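Side-chain contacts in alpha-L-rhamnosidase (Klebsiella oxytoca, PDB 4XHC), which probably hydrolyses terminal alpha-L-rhamnose from rhamnosides, as a family GH78 glycoside hydrolase that binds rhamnose in its pocket: residues V267-C270 with L271-A275; L306-V309 with D310-N314; E327-P330 with T331-R334; R381-W384 with L385-F389; L393-S396 with Y397-L401. All coordinates share one frame; numbering follows the deposited sequence.

Interaction 1: residues V267-C270 with L271-A275; sequences VRRC and LYLFA
R268 and Y272 lie side by side, one turn apart on helix 264-276 of the six-hairpin glycosidase domain. CG of R268 rests 3.9 Å from CE2 of the Y272 ring. The arginine chain is extended and points the same way as the tyrosine. Its guanidinium plane stands 78° from the ring. The next pair round the helix is R269 with L273. Here CD1 of L273 sits over the centre of one guanidinium face of R269, and the same methyl lies 4.2 Å from CG of R269. V267 and L271 meet more loosely, CG1 to CD1 at 4.4 Å. Ordinary i to i+4 backbone bonds underlie these pairs.

R268 NE bonds to T324, and Y272 OH to E327, so both reach the start of helix 322-340. R269 bonds to the carbonyls of A43 and E233. F274 packs on L247 and L250 of helix 247-259, with its side chain about 9 Å from the bound rhamnose. Its CG is anti to its own carbonyl carbon (chi1 -78°). This brings the ring edge back along the helix, and O of C270 lies at that edge, near the ring plane.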
loop_
_atom_site.group_PDB
_atom_site.type_symbol
_atom_site.label_atom_id
_atom_site.label_comp_id
_atom_site.label_asym_id
_atom_site.label_seq_id
_atom_site.Cartn_x
_atom_site.Cartn_y
_atom_site.Cartn_z
ATOM N N VAL A 267 8.443 30.096 17.423
ATOM C CA VAL A 267 7.335 30.531 18.293
ATOM C C VAL A 267 6.601 31.689 17.626
ATOM O O VAL A 267 5.378 31.765 17.630
ATOM C CB VAL A 267 7.827 30.978 19.691
ATOM C CG1 VAL A 267 6.661 31.442 20.550
ATOM C CG2 VAL A 267 8.567 29.837 20.379
ATOM N N ARG A 268 7.378 32.586 17.048
ATOM C CA ARG A 268 6.849 33.720 16.302
ATOM C C ARG A 268 6.018 33.272 15.108
ATOM O O ARG A 268 4.943 33.811 14.877
ATOM C CB ARG A 268 8.009 34.579 15.813
ATOM C CG ARG A 268 7.606 35.908 15.230
ATOM C CD ARG A 268 8.843 36.621 14.734
ATOM N NE ARG A 268 8.488 37.872 14.084
ATOM C CZ ARG A 268 9.156 38.411 13.073
ATOM N NH1 ARG A 268 10.229 37.808 12.566
ATOM N NH2 ARG A 268 8.742 39.562 12.560
ATOM N N ARG A 269 6.525 32.288 14.358
ATOM C CA ARG A 269 5.801 31.729 13.212
ATOM C C ARG A 269 4.440 31.182 13.649
ATOM O O ARG A 269 3.421 31.401 12.993
ATOM C CB ARG A 269 6.626 30.621 12.538
ATOM C CG ARG A 269 5.840 29.755 11.553
ATOM C CD ARG A 269 6.743 28.824 10.762
ATOM N NE ARG A 269 6.017 27.673 10.224
ATOM C CZ ARG A 269 5.306 27.665 9.094
ATOM N NH1 ARG A 269 5.185 28.752 8.332
ATOM N NH2 ARG A 269 4.702 26.547 8.717
ATOM N N CYS A 270 4.433 30.486 14.779
ATOM C CA CYS A 270 3.232 29.821 15.245
ATOM C C CYS A 270 2.236 30.823 15.821
ATOM O O CYS A 270 1.031 30.643 15.666
ATOM C CB CYS A 270 3.591 28.675 16.206
ATOM S SG CYS A 270 4.436 27.292 15.339
ATOM N N LEU A 271 2.731 31.903 16.420
ATOM C CA LEU A 271 1.859 33.018 16.821
ATOM C C LEU A 271 1.157 33.665 15.627
ATOM O O LEU A 271 -0.040 33.938 15.688
ATOM C CB LEU A 271 2.634 34.090 17.591
ATOM C CG LEU A 271 2.818 33.862 19.094
ATOM C CD1 LEU A 271 3.898 34.784 19.645
ATOM C CD2 LEU A 271 1.509 34.049 19.850
ATOM N N TYR A 272 1.896 33.912 14.550
ATOM C CA TYR A 272 1.323 34.559 13.366
ATOM C C TYR A 272 0.357 33.649 12.618
ATOM O O TYR A 272 -0.542 34.130 11.931
ATOM C CB TYR A 272 2.418 35.068 12.414
ATOM C CG TYR A 272 2.930 36.454 12.758
ATOM C CD1 TYR A 272 2.267 37.602 12.314
ATOM C CD2 TYR A 272 4.072 36.624 13.536
ATOM C CE1 TYR A 272 2.730 38.874 12.632
ATOM C CE2 TYR A 272 4.541 37.891 13.858
ATOM C CZ TYR A 272 3.868 39.012 13.407
ATOM O OH TYR A 272 4.356 40.252 13.743
ATOM N N LEU A 273 0.548 32.340 12.736
ATOM C CA LEU A 273 -0.355 31.395 12.105
ATOM C C LEU A 273 -1.744 31.467 12.746
ATOM O O LEU A 273 -2.739 31.642 12.050
ATOM C CB LEU A 273 0.193 29.964 12.186
ATOM C CG LEU A 273 1.321 29.606 11.212
ATOM C CD1 LEU A 273 1.922 28.258 11.570
ATOM C CD2 LEU A 273 0.823 29.595 9.777
ATOM N N PHE A 274 -1.807 31.347 14.067
ATOM C CA PHE A 274 -3.082 31.456 14.777
ATOM C C PHE A 274 -3.749 32.814 14.553
ATOM O O PHE A 274 -4.962 32.882 14.430
ATOM C CB PHE A 274 -2.900 31.236 16.275
ATOM C CG PHE A 274 -2.762 29.797 16.660
ATOM C CD1 PHE A 274 -3.876 28.978 16.713
ATOM C CD2 PHE A 274 -1.525 29.262 16.974
ATOM C CE1 PHE A 274 -3.760 27.647 17.074
ATOM C CE2 PHE A 274 -1.397 27.934 17.327
ATOM C CZ PHE A 274 -2.516 27.123 17.379
ATOM N N ALA A 275 -2.958 33.880 14.486
ATOM C CA ALA A 275 -3.493 35.217 14.254
ATOM C C ALA A 275 -3.948 35.453 12.804
ATOM O O ALA A 275 -4.811 36.296 12.551
ATOM C CB ALA A 275 -2.458 36.263 14.646
#

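Interaction 2: residues L306-V309 with D310-N314; sequences LFFV and DVLYN
The carbonyls of F307, F308 and V309 accept hydrogen bonds from N of V311, L312 and Y313. These three regular i to i+4 bonds join the segments into one run of alpha helix. V311 N lies 2.9 Å from F307 O.

Side-chain contact between the two segments is slight. CE2 of F308 approaches CD2 of L312 at 4.5 Å, an oblique meeting. CG of F308 is anti to the backbone N (chi1 -171°). The ring projects outward, and its CE2 edge comes near L312. Within the second segment, N314 ND2 gives a weak bond of 3.3 Å to OD2 of D310. The firmer partner of that carboxylate oxygen is R251, in a salt bridge, and R251 also makes a cation-pi contact with F307.

Helix 302-319 is thus covered on several sides within the glycosidase domain. F308 packs on L271 and F274 of helix 264-276 and on T331 and A332 of helix 322-340. V311 meets L247 of helix 247-259, while D310 and Y313 face helix 368-389.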
loop_
_atom_site.group_PDB
_atom_site.type_symbol
_atom_site.label_atom_id
_atom_site.label_comp_id
_atom_site.label_asym_id
_atom_site.label_seq_id
_atom_site.Cartn_x
_atom_site.Cartn_y
_atom_site.Cartn_z
ATOM N N LEU A 306 -7.798 31.973 24.946
ATOM C CA LEU A 306 -7.173 32.836 25.945
ATOM C C LEU A 306 -5.666 32.624 26.072
ATOM O O LEU A 306 -4.949 33.546 26.444
ATOM C CB LEU A 306 -7.817 32.629 27.312
ATOM C CG LEU A 306 -9.193 33.262 27.472
ATOM C CD1 LEU A 306 -9.965 32.597 28.600
ATOM C CD2 LEU A 306 -9.073 34.765 27.700
ATOM N N PHE A 307 -5.187 31.416 25.774
ATOM C CA PHE A 307 -3.764 31.123 25.885
ATOM C C PHE A 307 -2.935 31.862 24.845
ATOM O O PHE A 307 -1.728 32.011 25.024
ATOM C CB PHE A 307 -3.473 29.617 25.794
ATOM C CG PHE A 307 -3.913 28.816 27.000
ATOM C CD1 PHE A 307 -3.872 29.344 28.279
ATOM C CD2 PHE A 307 -4.320 27.500 26.844
ATOM C CE1 PHE A 307 -4.273 28.588 29.369
ATOM C CE2 PHE A 307 -4.711 26.734 27.931
ATOM C CZ PHE A 307 -4.691 27.280 29.196
ATOM N N PHE A 308 -3.568 32.339 23.782
ATOM C CA PHE A 308 -2.880 33.224 22.854
ATOM C C PHE A 308 -2.229 34.385 23.610
ATOM O O PHE A 308 -1.099 34.787 23.305
ATOM C CB PHE A 308 -3.844 33.768 21.800
ATOM C CG PHE A 308 -3.163 34.523 20.694
ATOM C CD1 PHE A 308 -2.697 33.858 19.569
ATOM C CD2 PHE A 308 -2.973 35.897 20.783
ATOM C CE1 PHE A 308 -2.062 34.552 18.551
ATOM C CE2 PHE A 308 -2.338 36.594 19.770
ATOM C CZ PHE A 308 -1.885 35.922 18.652
ATOM N N VAL A 309 -2.929 34.908 24.611
ATOM C CA VAL A 309 -2.407 36.018 25.392
ATOM C C VAL A 309 -1.147 35.606 26.136
ATOM O O VAL A 309 -0.154 36.349 26.124
ATOM C CB VAL A 309 -3.424 36.536 26.426
ATOM C CG1 VAL A 309 -2.828 37.680 27.239
ATOM C CG2 VAL A 309 -4.708 36.977 25.740
ATOM N N ASP A 310 -1.180 34.445 26.792
ATOM C CA ASP A 310 -0.040 34.042 27.616
ATOM C C ASP A 310 1.168 33.674 26.744
ATOM O O ASP A 310 2.308 33.970 27.112
ATOM C CB ASP A 310 -0.401 32.911 28.590
ATOM C CG ASP A 310 0.670 32.698 29.687
ATOM O OD1 ASP A 310 1.171 33.676 30.298
ATOM O OD2 ASP A 310 1.015 31.530 29.938
ATOM N N VAL A 311 0.926 33.071 25.582
ATOM C CA VAL A 311 2.023 32.771 24.659
ATOM C C VAL A 311 2.692 34.058 24.176
ATOM O O VAL A 311 3.918 34.127 24.108
ATOM C CB VAL A 311 1.570 31.938 23.438
ATOM C CG1 VAL A 311 2.740 31.720 22.487
ATOM C CG2 VAL A 311 1.008 30.597 23.889
ATOM N N LEU A 312 1.888 35.062 23.830
ATOM C CA LEU A 312 2.424 36.347 23.379
ATOM C C LEU A 312 3.220 37.025 24.487
ATOM O O LEU A 312 4.300 37.562 24.238
ATOM C CB LEU A 312 1.306 37.273 22.899
ATOM C CG LEU A 312 1.725 38.581 22.215
ATOM C CD1 LEU A 312 2.605 38.334 21.004
ATOM C CD2 LEU A 312 0.502 39.383 21.799
ATOM N N TYR A 313 2.697 36.985 25.707
ATOM C CA TYR A 313 3.398 37.556 26.855
ATOM C C TYR A 313 4.748 36.852 27.111
ATOM O O TYR A 313 5.776 37.528 27.249
ATOM C CB TYR A 313 2.506 37.545 28.111
ATOM C CG TYR A 313 3.254 37.914 29.371
ATOM C CD1 TYR A 313 3.629 39.230 29.619
ATOM C CD2 TYR A 313 3.617 36.937 30.303
ATOM C CE1 TYR A 313 4.336 39.567 30.764
ATOM C CE2 TYR A 313 4.320 37.263 31.453
ATOM C CZ TYR A 313 4.676 38.577 31.676
ATOM O OH TYR A 313 5.383 38.897 32.801
ATOM N N ASN A 314 4.754 35.512 27.139
ATOM C CA ASN A 314 6.003 34.737 27.359
ATOM C C ASN A 314 7.037 34.935 26.239
ATOM O O ASN A 314 8.250 34.916 26.494
ATOM C CB ASN A 314 5.728 33.230 27.512
ATOM C CG ASN A 314 4.886 32.884 28.741
ATOM O OD1 ASN A 314 4.975 33.522 29.786
ATOM N ND2 ASN A 314 4.064 31.853 28.610
#

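Interaction 3: residues E327-P330 with T331-R334; sequences ELWP and TARR
W329 and R333 cross at about a right angle, one turn apart on helix 322-340 of the six-hairpin glycosidase domain. The contact is a CH-pi interaction. CB of R333 stands over one face of the indole, 4.0 Å from the centroid of the W329 six-membered ring and 15° off its normal. The guanidinium is turned 72° from the indole plane, so the two flat groups do not stack. The W329 first torsion places CG anti to the backbone N, and the indole leans forward over the following turn. CE3 of W329 also meets CB of A332 at 4.1 Å, obliquely.

The backbone bond beneath the crossed pair runs from R333 N to W329 O, at 2.8 Å. P330 has no N-H, and the helix kinks here. Its carbonyl still accepts a bond from R334 N. OE1 of E390 accepts a hydrogen bond from W329 NE1 and forms a salt bridge with R333 NH1. Around this turn, A332 packs on V309 and L312 of helix 302-319, while W329 and R333 face L393 of helix 391-412.

The arginine chain bends at chi3 (64°). The bend carries its end back over P330. CA of P330 lies over one guanidinium face, near the rim, and CB of P330 is 4.0 Å from NH2 of R333.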
loop_
_atom_site.group_PDB
_atom_site.type_symbol
_atom_site.label_atom_id
_atom_site.label_comp_id
_atom_site.label_asym_id
_atom_site.label_seq_id
_atom_site.Cartn_x
_atom_site.Cartn_y
_atom_site.Cartn_z
ATOM N N GLU A 327 2.255 44.298 17.060
ATOM C CA GLU A 327 1.438 43.960 15.893
ATOM C C GLU A 327 0.315 42.976 16.251
ATOM O O GLU A 327 -0.805 43.092 15.758
ATOM C CB GLU A 327 2.321 43.403 14.764
ATOM C CG GLU A 327 1.615 43.350 13.410
ATOM C CD GLU A 327 2.553 43.113 12.233
ATOM O OE1 GLU A 327 3.147 42.013 12.139
ATOM O OE2 GLU A 327 2.666 44.020 11.379
ATOM N N LEU A 328 0.613 42.032 17.136
ATOM C CA LEU A 328 -0.336 40.985 17.477
ATOM C C LEU A 328 -1.194 41.267 18.710
ATOM O O LEU A 328 -2.079 40.469 19.032
ATOM C CB LEU A 328 0.411 39.656 17.662
ATOM C CG LEU A 328 1.058 39.088 16.392
ATOM C CD1 LEU A 328 1.620 37.700 16.654
ATOM C CD2 LEU A 328 0.067 39.043 15.237
ATOM N N TRP A 329 -0.941 42.380 19.397
ATOM C CA TRP A 329 -1.713 42.740 20.589
ATOM C C TRP A 329 -3.232 42.781 20.331
ATOM O O TRP A 329 -3.993 42.216 21.110
ATOM C CB TRP A 329 -1.203 44.056 21.191
ATOM C CG TRP A 329 -2.192 44.770 22.074
ATOM C CD1 TRP A 329 -2.744 45.996 21.855
ATOM C CD2 TRP A 329 -2.743 44.293 23.309
ATOM N NE1 TRP A 329 -3.606 46.312 22.874
ATOM C CE2 TRP A 329 -3.623 45.284 23.779
ATOM C CE3 TRP A 329 -2.582 43.121 24.055
ATOM C CZ2 TRP A 329 -4.335 45.147 24.967
ATOM C CZ3 TRP A 329 -3.297 42.981 25.231
ATOM C CH2 TRP A 329 -4.163 43.991 25.676
ATOM N N PRO A 330 -3.680 43.443 19.249
ATOM C CA PRO A 330 -5.119 43.417 18.957
ATOM C C PRO A 330 -5.734 42.020 18.901
ATOM O O PRO A 330 -6.855 41.840 19.365
ATOM C CB PRO A 330 -5.210 44.114 17.597
ATOM C CG PRO A 330 -4.063 45.075 17.596
ATOM C CD PRO A 330 -2.966 44.423 18.400
ATOM N N THR A 331 -5.020 41.040 18.351
ATOM C CA THR A 331 -5.508 39.658 18.368
ATOM C C THR A 331 -5.685 39.177 19.827
ATOM O O THR A 331 -6.734 38.633 20.184
ATOM C CB THR A 331 -4.582 38.690 17.572
ATOM O OG1 THR A 331 -4.590 39.028 16.182
ATOM C CG2 THR A 331 -5.053 37.247 17.681
ATOM N N ALA A 332 -4.669 39.399 20.664
ATOM C CA ALA A 332 -4.717 39.007 22.081
ATOM C C ALA A 332 -5.879 39.670 22.797
ATOM O O ALA A 332 -6.667 38.994 23.462
ATOM C CB ALA A 332 -3.418 39.362 22.780
ATOM N N ARG A 333 -5.984 40.990 22.649
ATOM C CA ARG A 333 -7.059 41.761 23.262
ATOM C C ARG A 333 -8.438 41.235 22.873
ATOM O O ARG A 333 -9.342 41.187 23.704
ATOM C CB ARG A 333 -6.956 43.237 22.871
ATOM C CG ARG A 333 -8.061 44.121 23.439
ATOM C CD ARG A 333 -7.984 45.521 22.878
ATOM N NE ARG A 333 -8.225 45.519 21.440
ATOM C CZ ARG A 333 -7.748 46.421 20.583
ATOM N NH1 ARG A 333 -6.983 47.428 20.985
ATOM N NH2 ARG A 333 -8.036 46.312 19.296
ATOM N N ARG A 334 -8.605 40.858 21.607
ATOM C CA ARG A 334 -9.898 40.370 21.117
ATOM C C ARG A 334 -10.296 39.046 21.774
ATOM O O ARG A 334 -11.486 38.786 21.978
ATOM C CB ARG A 334 -9.865 40.215 19.595
ATOM C CG ARG A 334 -11.217 39.947 18.955
ATOM C CD ARG A 334 -11.906 41.222 18.486
ATOM N NE ARG A 334 -13.236 40.908 17.962
ATOM C CZ ARG A 334 -14.349 40.808 18.695
ATOM N NH1 ARG A 334 -14.335 41.029 20.008
ATOM N NH2 ARG A 334 -15.500 40.487 18.112
#

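Interaction 4: residues R381-W384 with L385-F389; sequences RAIW and LAERF
The W384 indole presents its edge to E387. OE1 of E387 lies near the ring plane, 4.0 Å from CD1 of W384, and the carboxylate is turned 60° from the indole. The two side chains run side by side and point the same way. One face of the R381 guanidinium has CH2 of W384 over its rim. One face of the F389 ring has CB of R388 over its centre.

The other carboxylate oxygen, OE2 of E387, comes within 3.6 Å of CG2 of I383. This methyl is anti to the backbone N of I383, which turns it toward E387. E387 OE2 also forms a salt bridge with R398 of helix 391-412. R381 bonds to the carbonyl of Y377, and W384 meets the ring of Y313.

Beneath, A386 N bonds to A382 O at 2.8 Å. A382 and I383 pack on Y397, and L385 on W329. Helix 368-389 thus packs against both its chain neighbours, helices 322-340 and 391-412, as in the (alpha/alpha)6 barrel of GH78 enzymes.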
loop_
_atom_site.group_PDB
_atom_site.type_symbol
_atom_site.label_atom_id
_atom_site.label_comp_id
_atom_site.label_asym_id
_atom_site.label_seq_id
_atom_site.Cartn_x
_atom_site.Cartn_y
_atom_site.Cartn_z
ATOM N N ARG A 381 -2.264 38.630 32.425
ATOM C CA ARG A 381 -1.235 38.828 31.408
ATOM C C ARG A 381 -1.667 39.861 30.381
ATOM O O ARG A 381 -0.832 40.604 29.871
ATOM C CB ARG A 381 -0.862 37.516 30.706
ATOM C CG ARG A 381 0.193 36.696 31.432
ATOM C CD ARG A 381 -0.429 35.857 32.525
ATOM N NE ARG A 381 0.562 35.342 33.464
ATOM C CZ ARG A 381 0.276 34.892 34.685
ATOM N NH1 ARG A 381 -0.972 34.874 35.137
ATOM N NH2 ARG A 381 1.245 34.457 35.468
ATOM N N ALA A 382 -2.961 39.905 30.068
ATOM C CA ALA A 382 -3.493 40.963 29.204
ATOM C C ALA A 382 -3.271 42.370 29.799
ATOM O O ALA A 382 -3.083 43.336 29.069
ATOM C CB ALA A 382 -4.971 40.728 28.930
ATOM N N ILE A 383 -3.287 42.476 31.123
ATOM C CA ILE A 383 -3.011 43.741 31.797
ATOM C C ILE A 383 -1.550 44.118 31.608
ATOM O O ILE A 383 -1.235 45.270 31.299
ATOM C CB ILE A 383 -3.336 43.670 33.300
ATOM C CG1 ILE A 383 -4.844 43.575 33.497
ATOM C CG2 ILE A 383 -2.813 44.894 34.043
ATOM C CD1 ILE A 383 -5.242 43.089 34.874
ATOM N N TRP A 384 -0.653 43.155 31.793
ATOM C CA TRP A 384 0.766 43.443 31.661
ATOM C C TRP A 384 1.099 43.900 30.234
ATOM O O TRP A 384 1.912 44.822 30.040
ATOM C CB TRP A 384 1.612 42.240 32.095
ATOM C CG TRP A 384 1.548 41.972 33.584
ATOM C CD1 TRP A 384 1.360 42.895 34.577
ATOM C CD2 TRP A 384 1.705 40.708 34.240
ATOM N NE1 TRP A 384 1.382 42.284 35.806
ATOM C CE2 TRP A 384 1.591 40.941 35.631
ATOM C CE3 TRP A 384 1.935 39.400 33.791
ATOM C CZ2 TRP A 384 1.692 39.911 36.577
ATOM C CZ3 TRP A 384 2.033 38.376 34.736
ATOM C CH2 TRP A 384 1.914 38.643 36.114
ATOM N N LEU A 385 0.450 43.280 29.252
ATOM C CA LEU A 385 0.615 43.683 27.856
ATOM C C LEU A 385 -0.018 45.050 27.606
ATOM O O LEU A 385 0.572 45.905 26.940
ATOM C CB LEU A 385 0.005 42.646 26.910
ATOM C CG LEU A 385 0.758 41.320 26.763
ATOM C CD1 LEU A 385 -0.095 40.309 26.014
ATOM C CD2 LEU A 385 2.087 41.514 26.050
ATOM N N ALA A 386 -1.219 45.253 28.142
ATOM C CA ALA A 386 -1.921 46.529 27.986
ATOM C C ALA A 386 -1.114 47.705 28.526
ATOM O O ALA A 386 -1.096 48.760 27.912
ATOM C CB ALA A 386 -3.288 46.477 28.653
ATOM N N GLU A 387 -0.443 47.515 29.661
ATOM C CA GLU A 387 0.407 48.559 30.245
ATOM C C GLU A 387 1.405 49.127 29.216
ATOM O O GLU A 387 1.683 50.322 29.229
ATOM C CB GLU A 387 1.134 48.049 31.512
ATOM C CG GLU A 387 0.432 48.386 32.843
ATOM C CD GLU A 387 0.722 47.402 33.991
ATOM O OE1 GLU A 387 1.834 46.833 34.049
ATOM O OE2 GLU A 387 -0.167 47.192 34.857
ATOM N N ARG A 388 1.909 48.285 28.311
ATOM C CA ARG A 388 2.845 48.718 27.259
ATOM C C ARG A 388 2.174 49.280 26.007
ATOM O O ARG A 388 2.624 50.279 25.473
ATOM C CB ARG A 388 3.726 47.557 26.806
ATOM C CG ARG A 388 4.544 46.903 27.898
ATOM C CD ARG A 388 5.160 45.612 27.370
ATOM N NE ARG A 388 6.085 45.012 28.326
ATOM C CZ ARG A 388 7.304 45.475 28.598
ATOM N NH1 ARG A 388 7.777 46.565 27.988
ATOM N NH2 ARG A 388 8.055 44.844 29.493
ATOM N N PHE A 389 1.127 48.623 25.517
ATOM C CA PHE A 389 0.556 48.949 24.203
ATOM C C PHE A 389 -0.791 49.677 24.221
ATOM O O PHE A 389 -1.209 50.201 23.190
ATOM C CB PHE A 389 0.424 47.673 23.379
ATOM C CG PHE A 389 1.688 46.866 23.310
ATOM C CD1 PHE A 389 2.845 47.415 22.779
ATOM C CD2 PHE A 389 1.718 45.562 23.771
ATOM C CE1 PHE A 389 4.011 46.675 22.712
ATOM C CE2 PHE A 389 2.881 44.815 23.706
ATOM C CZ PHE A 389 4.030 45.372 23.175
#

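Interaction 5: residues L393-S396 with Y397-L401; sequences LAVS and YRQRL
L393 holds CG anti to its backbone N (chi1 -177°), while Y397 holds CG anti to its carbonyl carbon (chi1 -84°). Together these torsions lay the leucine across one face of the tyrosine ring. The pair lies one turn apart on helix 391-412 of the six-hairpin glycosidase domain. It is a CH-pi contact, with CG of L393 3.9 Å from the Y397 ring centroid and 11° off the normal. CD2 of L393 reaches on to the phenol end, 3.8 Å from OH of Y397.

One residue further along each segment, A394 meets R398. CB of A394 lies over one face of the R398 guanidinium, 3.8 Å from NH2 of R398. The main partner of that nitrogen is E387, outside the two segments. Y397 packs on L379 of helix 368-389 and on V336 of helix 322-340.

The carbonyl of L393 accepts two bonds. Y397 N reaches its O at 3.0 Å, and S396 OG donates to the same oxygen at 3.1 Å.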
loop_
_atom_site.group_PDB
_atom_site.type_symbol
_atom_site.label_atom_id
_atom_site.label_comp_id
_atom_site.label_asym_id
_atom_site.label_seq_id
_atom_site.Cartn_x
_atom_site.Cartn_y
_atom_site.Cartn_z
ATOM N N LEU A 393 -6.654 51.043 28.741
ATOM C CA LEU A 393 -7.450 49.836 28.891
ATOM C C LEU A 393 -7.068 49.036 30.144
ATOM O O LEU A 393 -7.910 48.343 30.724
ATOM C CB LEU A 393 -7.274 48.977 27.632
ATOM C CG LEU A 393 -8.073 47.687 27.505
ATOM C CD1 LEU A 393 -9.564 47.939 27.686
ATOM C CD2 LEU A 393 -7.790 47.056 26.153
ATOM N N ALA A 394 -5.796 49.102 30.540
ATOM C CA ALA A 394 -5.319 48.402 31.737
ATOM C C ALA A 394 -6.094 48.828 32.970
ATOM O O ALA A 394 -6.341 48.009 33.852
ATOM C CB ALA A 394 -3.832 48.644 31.952
ATOM N N VAL A 395 -6.498 50.095 33.019
ATOM C CA VAL A 395 -7.260 50.600 34.158
ATOM C C VAL A 395 -8.548 49.797 34.366
ATOM O O VAL A 395 -8.820 49.352 35.489
ATOM C CB VAL A 395 -7.627 52.094 34.020
ATOM C CG1 VAL A 395 -8.441 52.540 35.226
ATOM C CG2 VAL A 395 -6.377 52.957 33.860
ATOM N N SER A 396 -9.331 49.612 33.300
ATOM C CA SER A 396 -10.602 48.883 33.404
ATOM C C SER A 396 -10.395 47.370 33.530
ATOM O O SER A 396 -11.129 46.715 34.259
ATOM C CB SER A 396 -11.543 49.219 32.243
ATOM O OG SER A 396 -10.928 48.976 31.000
ATOM N N TYR A 397 -9.399 46.816 32.841
ATOM C CA TYR A 397 -9.011 45.413 33.048
ATOM C C TYR A 397 -8.642 45.102 34.513
ATOM O O TYR A 397 -8.965 44.024 35.014
ATOM C CB TYR A 397 -7.837 45.035 32.134
ATOM C CG TYR A 397 -8.183 44.622 30.708
ATOM C CD1 TYR A 397 -9.492 44.685 30.212
ATOM C CD2 TYR A 397 -7.174 44.197 29.835
ATOM C CE1 TYR A 397 -9.786 44.312 28.907
ATOM C CE2 TYR A 397 -7.458 43.828 28.527
ATOM C CZ TYR A 397 -8.768 43.885 28.069
ATOM O OH TYR A 397 -9.055 43.512 26.772
ATOM N N ARG A 398 -7.986 46.033 35.205
ATOM C CA ARG A 398 -7.658 45.818 36.625
ATOM C C ARG A 398 -8.891 45.716 37.506
ATOM O O ARG A 398 -8.906 44.930 38.455
ATOM C CB ARG A 398 -6.729 46.907 37.179
ATOM C CG ARG A 398 -5.261 46.619 36.919
ATOM C CD ARG A 398 -4.317 47.598 37.607
ATOM N NE ARG A 398 -3.239 47.958 36.684
ATOM C CZ ARG A 398 -3.109 49.138 36.072
ATOM N NH1 ARG A 398 -3.970 50.133 36.288
ATOM N NH2 ARG A 398 -2.091 49.328 35.232
ATOM N N GLN A 399 -9.907 46.526 37.207
ATOM C CA GLN A 399 -11.178 46.474 37.938
ATOM C C GLN A 399 -11.889 45.168 37.665
ATOM O O GLN A 399 -12.468 44.568 38.560
ATOM C CB GLN A 399 -12.094 47.619 37.539
ATOM C CG GLN A 399 -11.566 48.968 37.956
ATOM C CD GLN A 399 -12.480 50.082 37.529
ATOM O OE1 GLN A 399 -13.463 50.356 38.206
ATOM N NE2 GLN A 399 -12.155 50.750 36.423
ATOM N N ARG A 400 -11.843 44.742 36.414
ATOM C CA ARG A 400 -12.488 43.518 36.005
ATOM C C ARG A 400 -11.848 42.288 36.655
ATOM O O ARG A 400 -12.548 41.353 37.049
ATOM C CB ARG A 400 -12.434 43.392 34.494
ATOM C CG ARG A 400 -13.494 42.473 33.931
ATOM C CD ARG A 400 -14.765 43.283 33.702
ATOM N NE ARG A 400 -15.761 42.635 32.845
ATOM C CZ ARG A 400 -16.494 41.568 33.167
ATOM N NH1 ARG A 400 -16.378 40.967 34.357
ATOM N NH2 ARG A 400 -17.356 41.091 32.267
ATOM N N LEU A 401 -10.520 42.300 36.763
ATOM C CA LEU A 401 -9.776 41.240 37.449
ATOM C C LEU A 401 -10.278 41.073 38.882
ATOM O O LEU A 401 -10.462 39.953 39.366
ATOM C CB LEU A 401 -8.277 41.561 37.459
ATOM C CG LEU A 401 -7.339 40.433 37.909
ATOM C CD1 LEU A 401 -7.236 39.345 36.847
ATOM C CD2 LEU A 401 -5.962 40.983 38.250
#

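From the N terminus the five contacts follow in series on five helices. Each closes just one helical turn, so none nests in or crosses another. Interaction 1 packs on interaction 2 through L271 with V311 and L312, and on interaction 3 through A275 with L328 and T331. Interaction 2 touches interaction 3 through L312 and L328, and interaction 4 through V309 and A382. W329 joins interaction 3 to interaction 4, lying against A382 and A386. R333 meets Y397 of interaction 5. A386 and A394 touch between interactions 4 and 5. All lie within one glycosidase domain; interactions 1 and 5 are about 27 Å apart between centres.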